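Local coordinates for protein putative pyridoxal phosphate-dependent transferase (Clostridium difficile, PDB 4DQ6) that is a putative pyridoxal phosphate-dependent transferase of the class I and II aminotransferase family and carries pyridoxal-5'-phosphate in its pocket, at residues 115-120 / 167-172. Numbering follows the deposited sequence.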
# COMPACT_ATOMS: atom_id res chain seq x y z
N ASP A 115 26.26 5.60 4.06
CA ASP A 115 26.82 5.20 2.76
C ASP A 115 26.37 6.24 1.73
O ASP A 115 25.27 6.85 1.86
CB ASP A 115 26.35 3.81 2.29
CG ASP A 115 27.09 2.68 2.92
OD1 ASP A 115 28.11 2.93 3.60
OD2 ASP A 115 26.73 1.52 2.74
N LYS A 116 27.22 6.42 0.73
CA LYS A 116 26.98 7.37 -0.36
C LYS A 116 26.16 6.75 -1.51
O LYS A 116 26.42 5.61 -1.88
CB LYS A 116 28.30 7.93 -0.89
CG LYS A 116 29.04 8.86 0.06
CD LYS A 116 30.45 9.07 -0.46
CE LYS A 116 31.23 10.03 0.42
NZ LYS A 116 31.86 9.28 1.55
N ILE A 117 25.18 7.52 -2.01
CA ILE A 117 24.28 7.15 -3.09
C ILE A 117 24.25 8.36 -4.02
O ILE A 117 24.05 9.51 -3.57
CB ILE A 117 22.87 6.86 -2.55
CG1 ILE A 117 22.89 5.64 -1.59
CG2 ILE A 117 21.92 6.67 -3.73
CD1 ILE A 117 21.56 5.30 -0.94
N MET A 118 24.40 8.08 -5.31
CA MET A 118 24.54 9.10 -6.31
C MET A 118 23.28 9.23 -7.14
O MET A 118 22.66 8.20 -7.51
CB MET A 118 25.75 8.80 -7.22
CG MET A 118 25.97 9.82 -8.30
SD MET A 118 27.41 9.59 -9.39
CE MET A 118 28.75 10.07 -8.33
N ILE A 119 22.89 10.49 -7.36
CA ILE A 119 21.77 10.83 -8.31
C ILE A 119 22.21 11.90 -9.28
O ILE A 119 23.30 12.51 -9.09
CB ILE A 119 20.47 11.27 -7.60
CG1 ILE A 119 20.60 12.64 -6.96
CG2 ILE A 119 19.94 10.20 -6.61
CD1 ILE A 119 19.30 13.18 -6.37
N GLN A 120 21.48 12.15 -10.38
CA GLN A 120 21.76 13.24 -11.32
C GLN A 120 20.64 14.26 -11.32
O GLN A 120 19.48 13.94 -11.67
CB GLN A 120 21.91 12.70 -12.74
CG GLN A 120 22.92 11.58 -12.91
CD GLN A 120 22.88 10.92 -14.26
OE1 GLN A 120 21.88 10.30 -14.64
NE2 GLN A 120 23.97 11.02 -15.00
N LEU A 167 25.59 2.95 -4.51
CA LEU A 167 24.39 2.84 -5.40
C LEU A 167 24.29 4.08 -6.25
O LEU A 167 24.64 5.18 -5.80
CB LEU A 167 22.99 2.73 -4.65
CG LEU A 167 22.73 1.55 -3.71
CD1 LEU A 167 21.37 1.67 -2.99
CD2 LEU A 167 22.76 0.26 -4.53
N PHE A 168 23.73 3.89 -7.46
CA PHE A 168 23.44 4.95 -8.38
C PHE A 168 21.99 4.86 -8.74
O PHE A 168 21.55 3.76 -9.18
CB PHE A 168 24.36 4.84 -9.63
CG PHE A 168 24.24 6.00 -10.60
CD1 PHE A 168 23.11 6.10 -11.41
CD2 PHE A 168 25.27 6.98 -10.71
CE1 PHE A 168 23.01 7.16 -12.30
CE2 PHE A 168 25.13 8.05 -11.59
CZ PHE A 168 23.99 8.12 -12.38
N ILE A 169 21.26 5.96 -8.54
CA ILE A 169 19.84 5.91 -8.89
C ILE A 169 19.67 6.68 -10.22
O ILE A 169 19.94 7.89 -10.27
CB ILE A 169 18.90 6.50 -7.79
CG1 ILE A 169 19.23 6.01 -6.39
CG2 ILE A 169 17.42 6.21 -8.16
CD1 ILE A 169 18.30 6.50 -5.29
N LEU A 170 19.25 5.95 -11.26
CA LEU A 170 19.20 6.45 -12.60
C LEU A 170 17.69 6.66 -12.89
O LEU A 170 16.80 5.83 -12.50
CB LEU A 170 19.75 5.43 -13.60
CG LEU A 170 19.38 5.53 -15.09
CD1 LEU A 170 20.10 6.75 -15.66
CD2 LEU A 170 19.75 4.28 -15.85
N CYS A 171 17.34 7.79 -13.53
CA CYS A 171 16.00 8.01 -14.04
C CYS A 171 16.00 7.87 -15.56
O CYS A 171 16.69 8.62 -16.22
CB CYS A 171 15.55 9.42 -13.61
SG CYS A 171 13.78 9.70 -13.61
N ASN A 172 15.20 6.92 -16.10
CA ASN A 172 15.22 6.58 -17.53
C ASN A 172 13.89 6.13 -18.02
O ASN A 172 13.55 5.02 -17.77
CB ASN A 172 16.31 5.46 -17.67
CG ASN A 172 16.45 4.84 -19.04
OD1 ASN A 172 16.47 5.54 -20.00
ND2 ASN A 172 16.69 3.48 -19.10
O HOH W 1 19.29 10.00 -14.01
O HOH W 2 19.33 10.36 -11.20
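The Phe-168 ring has the backbone oxygen Met-118 O over one face, 4.1 Å from the ring plane and nearer the rim than the centre. Its edge, close to the ring plane, meets Gln-120 CD and Leu-170 CB. The Gln-120 amide plane is turned 71° from the ring plane, with CD 3.6 Å from Phe-168 CZ at the edge. Two neighbouring parallel strands, 116-119 and 165-171, meet here in the mixed seven-stranded sheet of the large domain of a fold type I PLP enzyme. Met-118 and Phe-168 are paired in register (CA-CA 4.8 Å), so their side chains leave the same face of the sheet; in both, CG is anti to the backbone N. With chi1 and chi2 both anti, Met-118 SD reaches the ring edge, a Met-aromatic contact with SD 3.5 Å from Phe-168 CE2; the bend at chi3 (-75°) sets only the terminal methyl. Leu-189 and Cys-193 of helix 183-195 also touch the ring.

Two backbone bonds tie the strands. Met-118 N donates to Leu-167 O in the carbonyl plane. Ile-169 N donates to Met-118 O at 2.8 Å, nearly along the C=O axis. Leu-167 N is buried and has no partner in the model.

On the other face, Ile-117 and Leu-167 run alongside each other in the same direction. Ile-117 CG2 reaches Ile-169 CG1 at 3.8 Å. Val-131 of helix 126-133 packs on both isoleucines.

Beyond the direct bonds the strands separate and water bridges them. One water accepts from Gln-120 N and donates to Ile-169 O. This end leads to the cofactor: Cys-171 touches pyridoxal-5'-phosphate. A second water links the Cys-171 backbone to the Gln-120 side chain, donating to Gln-120 OE1 at 2.7 Å and accepting from Cys-171 N at 3.0 Å.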